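PDB 6YP6: NanS-p from Escherichia phage vB_EcoP_24B, which is a conserved phage carbohydrate esterase of the NanS type and probably binds carbohydrate. Local coordinates for residues S23-R28 with S53-Y58; G27-V32 with V43-E48. One frame throughout, in Å; residues are numbered along the deposited sequence.

Contact 1: S23-R28 with S53-Y58; sequences SASGGR and SWVLEY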
loop_
_atom_site.group_PDB
_atom_site.type_symbol
_atom_site.label_atom_id
_atom_site.label_comp_id
_atom_site.label_asym_id
_atom_site.label_seq_id
_atom_site.Cartn_x
_atom_site.Cartn_y
_atom_site.Cartn_z
ATOM N N SER A 23 -9.017 -2.949 -11.278
ATOM C CA SER A 23 -8.652 -2.352 -12.555
ATOM C C SER A 23 -7.136 -2.172 -12.591
ATOM O O SER A 23 -6.542 -1.673 -11.634
ATOM C CB SER A 23 -9.354 -1.008 -12.739
ATOM O OG SER A 23 -10.760 -1.172 -12.797
ATOM N N ALA A 24 -6.521 -2.517 -13.713
ATOM C CA ALA A 24 -5.074 -2.526 -13.844
ATOM C C ALA A 24 -4.737 -1.766 -15.114
ATOM O O ALA A 24 -5.400 -1.934 -16.139
ATOM C CB ALA A 24 -4.505 -3.941 -13.913
ATOM N N SER A 25 -3.714 -0.928 -15.043
ATOM C CA SER A 25 -3.281 -0.195 -16.214
ATOM C C SER A 25 -1.781 -0.000 -16.139
ATOM O O SER A 25 -1.208 0.137 -15.057
ATOM C CB SER A 25 -3.965 1.162 -16.330
ATOM O OG SER A 25 -3.665 1.985 -15.229
ATOM N N GLY A 26 -1.152 0.037 -17.297
ATOM C CA GLY A 26 0.286 0.132 -17.368
ATOM C C GLY A 26 0.926 -1.200 -17.009
ATOM O O GLY A 26 0.351 -2.050 -16.340
ATOM N N GLY A 27 2.148 -1.378 -17.507
ATOM C CA GLY A 27 2.923 -2.521 -17.110
ATOM C C GLY A 27 2.311 -3.871 -17.441
ATOM O O GLY A 27 1.489 -4.030 -18.350
ATOM N N ARG A 28 2.782 -4.866 -16.694
ATOM C CA ARG A 28 2.430 -6.260 -16.879
ATOM C C ARG A 28 2.216 -6.879 -15.510
ATOM O O ARG A 28 2.957 -6.586 -14.570
ATOM C CB ARG A 28 3.556 -7.007 -17.597
ATOM C CG ARG A 28 3.236 -8.460 -17.854
ATOM C CD ARG A 28 4.372 -9.202 -18.511
ATOM N NE ARG A 28 3.986 -10.590 -18.737
ATOM C CZ ARG A 28 4.829 -11.575 -19.020
ATOM N NH1 ARG A 28 6.130 -11.337 -19.115
ATOM N NH2 ARG A 28 4.365 -12.803 -19.201
ATOM N N SER A 53 4.007 4.097 -15.493
ATOM C CA SER A 53 3.919 3.396 -14.222
ATOM C C SER A 53 2.693 2.496 -14.204
ATOM O O SER A 53 1.660 2.817 -14.798
ATOM C CB SER A 53 3.819 4.487 -13.152
ATOM O OG SER A 53 3.506 3.987 -11.887
ATOM N N TRP A 54 2.804 1.355 -13.537
ATOM C CA TRP A 54 1.633 0.510 -13.398
ATOM C C TRP A 54 0.795 0.967 -12.213
ATOM O O TRP A 54 1.299 1.524 -11.236
ATOM C CB TRP A 54 1.969 -0.976 -13.264
ATOM C CG TRP A 54 2.906 -1.366 -12.182
ATOM C CD1 TRP A 54 4.221 -1.631 -12.335
ATOM C CD2 TRP A 54 2.609 -1.576 -10.787
ATOM N NE1 TRP A 54 4.780 -1.975 -11.140
ATOM C CE2 TRP A 54 3.811 -1.956 -10.169
ATOM C CE3 TRP A 54 1.446 -1.478 -10.009
ATOM C CZ2 TRP A 54 3.897 -2.217 -8.810
ATOM C CZ3 TRP A 54 1.530 -1.746 -8.650
ATOM C CH2 TRP A 54 2.752 -2.110 -8.064
ATOM N N VAL A 55 -0.508 0.743 -12.332
ATOM C CA VAL A 55 -1.469 1.109 -11.302
ATOM C C VAL A 55 -2.522 0.016 -11.206
ATOM O O VAL A 55 -3.103 -0.386 -12.218
ATOM C CB VAL A 55 -2.174 2.452 -11.590
ATOM C CG1 VAL A 55 -3.093 2.820 -10.416
ATOM C CG2 VAL A 55 -1.187 3.561 -11.842
ATOM N N LEU A 56 -2.782 -0.437 -9.991
ATOM C CA LEU A 56 -3.902 -1.300 -9.666
ATOM C C LEU A 56 -4.869 -0.492 -8.821
ATOM O O LEU A 56 -4.443 0.225 -7.922
ATOM C CB LEU A 56 -3.439 -2.501 -8.845
ATOM C CG LEU A 56 -2.240 -3.262 -9.397
ATOM C CD1 LEU A 56 -1.879 -4.372 -8.420
ATOM C CD2 LEU A 56 -2.499 -3.824 -10.773
ATOM N N GLU A 57 -6.165 -0.604 -9.096
ATOM C CA GLU A 57 -7.165 0.163 -8.368
ATOM C C GLU A 57 -8.334 -0.717 -7.961
ATOM O O GLU A 57 -8.777 -1.580 -8.727
ATOM C CB GLU A 57 -7.730 1.339 -9.203
ATOM C CG GLU A 57 -6.675 2.308 -9.675
ATOM C CD GLU A 57 -7.195 3.330 -10.658
ATOM O OE1 GLU A 57 -8.399 3.638 -10.632
ATOM O OE2 GLU A 57 -6.387 3.848 -11.454
ATOM N N TYR A 58 -8.883 -0.434 -6.779
ATOM C CA TYR A 58 -10.113 -1.056 -6.331
ATOM C C TYR A 58 -11.016 0.028 -5.754
ATOM O O TYR A 58 -10.554 0.937 -5.052
ATOM C CB TYR A 58 -9.832 -2.137 -5.270
ATOM C CG TYR A 58 -11.013 -3.047 -5.034
ATOM C CD1 TYR A 58 -12.046 -2.669 -4.186
ATOM C CD2 TYR A 58 -11.124 -4.261 -5.693
ATOM C CE1 TYR A 58 -13.158 -3.503 -3.971
ATOM C CE2 TYR A 58 -12.226 -5.093 -5.499
ATOM C CZ TYR A 58 -13.236 -4.707 -4.631
ATOM O OH TYR A 58 -14.326 -5.527 -4.441
HETATM O O HOH W 1 -5.719 1.084 -13.023
HETATM O O HOH W 2 -0.894 3.358 -15.688
#
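V55 O is gripped from across the sheet by S25 N at 2.9 Å, and a water bonded to S25 OG appears to donate to it as well, though that water has more acceptors in reach than protons. S25 returns the backbone bond through its own O to V55 N, and two residues along the sheet, S23 and E57 form the second reciprocal pair, with E57 N 2.8 Å from S23 O. These antiparallel hydrogen-bonded pairs flank the non-hydrogen-bonded pair A24 and L56. There the A24 CA-H leans on V55 O and the L56 CA-H on S23 O, while A24 CB meets the L56 methyl CD2 at 3.7 Å; the L56 side chain also touches L17 and W22. On the other face, S25 OG sits between its backbone N and carbonyl carbon (chi1 62°), 4.0 Å from V55 CB. A second water joins the same hydroxyl to S53 O, 2.8 Å from that water. The pairing ends with S25 and V55; beyond it G26 O lies 3.6 Å from W54 CB. E57 OE1 turns to K193 in a salt bridge, and S53 OG bonds to D198, both outside the pair. The short edge strand 23-25 is therefore held mainly by backbone bonds, extended by water bridges from one serine hydroxyl, with little apolar side-chain contact.

Contact 2: G27-V32 with V43-E48; sequences GRAEVV and VKLTKE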
loop_
_atom_site.group_PDB
_atom_site.type_symbol
_atom_site.label_atom_id
_atom_site.label_comp_id
_atom_site.label_asym_id
_atom_site.label_seq_id
_atom_site.Cartn_x
_atom_site.Cartn_y
_atom_site.Cartn_z
ATOM N N GLY A 27 2.148 -1.378 -17.507
ATOM C CA GLY A 27 2.923 -2.521 -17.110
ATOM C C GLY A 27 2.311 -3.871 -17.441
ATOM O O GLY A 27 1.489 -4.030 -18.350
ATOM N N ARG A 28 2.782 -4.866 -16.694
ATOM C CA ARG A 28 2.430 -6.260 -16.879
ATOM C C ARG A 28 2.216 -6.879 -15.510
ATOM O O ARG A 28 2.957 -6.586 -14.570
ATOM C CB ARG A 28 3.556 -7.007 -17.597
ATOM C CG ARG A 28 3.236 -8.460 -17.854
ATOM C CD ARG A 28 4.372 -9.202 -18.511
ATOM N NE ARG A 28 3.986 -10.590 -18.737
ATOM C CZ ARG A 28 4.829 -11.575 -19.020
ATOM N NH1 ARG A 28 6.130 -11.337 -19.115
ATOM N NH2 ARG A 28 4.365 -12.803 -19.201
ATOM N N ALA A 29 1.192 -7.720 -15.401
ATOM C CA ALA A 29 0.920 -8.503 -14.199
ATOM C C ALA A 29 0.914 -9.960 -14.640
ATOM O O ALA A 29 0.017 -10.381 -15.377
ATOM C CB ALA A 29 -0.424 -8.110 -13.590
ATOM N N GLU A 30 1.910 -10.726 -14.205
ATOM C CA GLU A 30 2.042 -12.125 -14.587
ATOM C C GLU A 30 1.878 -12.992 -13.348
ATOM O O GLU A 30 2.649 -12.857 -12.398
ATOM C CB GLU A 30 3.415 -12.388 -15.206
ATOM C CG GLU A 30 3.564 -13.812 -15.713
ATOM C CD GLU A 30 4.992 -14.206 -16.037
ATOM O OE1 GLU A 30 5.907 -13.373 -15.901
ATOM O OE2 GLU A 30 5.207 -15.372 -16.437
ATOM N N VAL A 31 0.898 -13.894 -13.362
ATOM C CA VAL A 31 0.757 -14.838 -12.260
ATOM C C VAL A 31 1.864 -15.873 -12.382
ATOM O O VAL A 31 2.044 -16.493 -13.437
ATOM C CB VAL A 31 -0.639 -15.478 -12.265
ATOM C CG1 VAL A 31 -0.759 -16.476 -11.124
ATOM C CG2 VAL A 31 -1.713 -14.407 -12.150
ATOM N N VAL A 32 2.621 -16.053 -11.301
ATOM C CA VAL A 32 3.816 -16.881 -11.306
ATOM C C VAL A 32 3.759 -17.857 -10.145
ATOM O O VAL A 32 2.980 -17.699 -9.207
ATOM C CB VAL A 32 5.114 -16.054 -11.214
ATOM C CG1 VAL A 32 5.277 -15.201 -12.452
ATOM C CG2 VAL A 32 5.138 -15.203 -9.946
ATOM N N VAL A 43 1.641 -12.716 -7.959
ATOM C CA VAL A 43 1.558 -11.948 -9.197
ATOM C C VAL A 43 2.768 -11.031 -9.270
ATOM O O VAL A 43 3.074 -10.306 -8.319
ATOM C CB VAL A 43 0.211 -11.228 -9.376
ATOM C CG1 VAL A 43 0.038 -10.085 -8.393
ATOM C CG2 VAL A 43 0.065 -10.725 -10.826
ATOM N N LYS A 44 3.485 -11.112 -10.375
ATOM C CA LYS A 44 4.698 -10.348 -10.612
ATOM C C LYS A 44 4.343 -9.112 -11.419
ATOM O O LYS A 44 3.786 -9.215 -12.519
ATOM C CB LYS A 44 5.691 -11.216 -11.371
ATOM C CG LYS A 44 6.982 -10.528 -11.777
ATOM C CD LYS A 44 7.927 -11.539 -12.441
ATOM C CE LYS A 44 9.108 -10.885 -13.137
ATOM N NZ LYS A 44 9.944 -11.881 -13.867
ATOM N N LEU A 45 4.673 -7.953 -10.870
ATOM C CA LEU A 45 4.334 -6.664 -11.451
ATOM C C LEU A 45 5.604 -5.999 -11.954
ATOM O O LEU A 45 6.561 -5.785 -11.199
ATOM C CB LEU A 45 3.634 -5.781 -10.419
ATOM C CG LEU A 45 2.399 -6.431 -9.769
ATOM C CD1 LEU A 45 1.832 -5.506 -8.711
ATOM C CD2 LEU A 45 1.335 -6.786 -10.759
ATOM N N THR A 46 5.602 -5.692 -13.244
ATOM C CA THR A 46 6.712 -5.063 -13.927
ATOM C C THR A 46 6.159 -4.057 -14.926
ATOM O O THR A 46 4.950 -3.969 -15.159
ATOM C CB THR A 46 7.552 -6.089 -14.716
ATOM O OG1 THR A 46 6.734 -6.742 -15.700
ATOM C CG2 THR A 46 8.181 -7.117 -13.786
ATOM N N LYS A 47 7.066 -3.301 -15.533
ATOM C CA LYS A 47 6.720 -2.426 -16.646
ATOM C C LYS A 47 7.973 -2.203 -17.485
ATOM O O LYS A 47 9.085 -2.550 -17.083
ATOM C CB LYS A 47 6.077 -1.112 -16.168
ATOM C CG LYS A 47 6.806 -0.362 -15.048
ATOM C CD LYS A 47 7.980 0.455 -15.575
ATOM C CE LYS A 47 8.714 1.186 -14.453
ATOM N NZ LYS A 47 8.016 2.406 -13.998
ATOM N N GLU A 48 7.780 -1.616 -18.657
ATOM C CA GLU A 48 8.906 -1.221 -19.494
ATOM C C GLU A 48 9.413 0.134 -19.004
ATOM O O GLU A 48 8.667 1.117 -19.009
ATOM C CB GLU A 48 8.473 -1.129 -20.955
ATOM C CG GLU A 48 8.076 -2.458 -21.589
ATOM C CD GLU A 48 9.217 -3.459 -21.636
ATOM O OE1 GLU A 48 10.391 -3.037 -21.551
ATOM O OE2 GLU A 48 8.939 -4.672 -21.758
HETATM O O HOH W 3 8.484 -14.496 -14.881
#
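R28 and T46, then E30 and K44, are antiparallel hydrogen-bonded pairs of this beta hairpin, each closed by two backbone bonds. K44 N to E30 O is 2.8 Å and almost perfectly straight at the hydrogen (179°), whereas T46 N to R28 O is longer. In the non-hydrogen-bonded pair between them, the CA-H groups of A29 and L45 lean on K44 O and R28 O.

Apolar contacts gather on the face of A29, V31, V43 and L45. A29 CB fits against two neighbours, L45 CD2 at 3.6 Å and V43 CG2 at 3.8 Å. That V43 methyl lies anti to its backbone N, and V31 CG2 approaches it more loosely. Beside them in the sheet, V43 and L45 touch I209 of the next strand, 207-216, and A29 touches L17.

The opposite face is polar with aliphatic stems. R28 CB rests 3.7 Å from T46 OG1, and V32 CG1 crosses the K44 stem obliquely at CB. E30 OE1 accepts a bond from a water that in turn accepts from K44 NZ, 3.2 Å away, bridging opposite charges whose own atoms, E30 OE1 and K44 NZ, stand 4.8 Å apart. The same carboxylate oxygen lies over one face of the R28 guanidinium, toward its rim, in a long ion pair of 3.7 Å to R28 NH2 with no N-H aimed at it.

Where the strands part, G27 CA comes to 3.6 Å from K47 CB and lies close against T46 O as well. K47 NZ leaves for a salt bridge with D198. The hairpin thus combines backbone bonding with an apolar face carrying A29, V31, V43 and L45, while E30, between R28 and K44, probably tempers the repulsion of the two cations.

How the contacts relate
The two contacts lie about 10 Å apart, centre to centre, on the same side of the chain's centre, and share G27 and R28. Along the chain, strand 23-25 leads through the glycine turn into strand 28-33, and strand 41-46 returns before strand 55-59. Yet they belong to different antiparallel sheets: contact 1 forms the edge of the sheet that continues into strand 193-197, whereas contact 2 is a hairpin whose strand 41-46 pairs with strand 207-216. W54 spans the gap, its CH2 3.6 Å from L45 CD1, and L56 joins in against the same methyl. D198 receives S53 and K47 through different carboxylate oxygens. Chain continuity and this apolar seam thus tie the two sheets together.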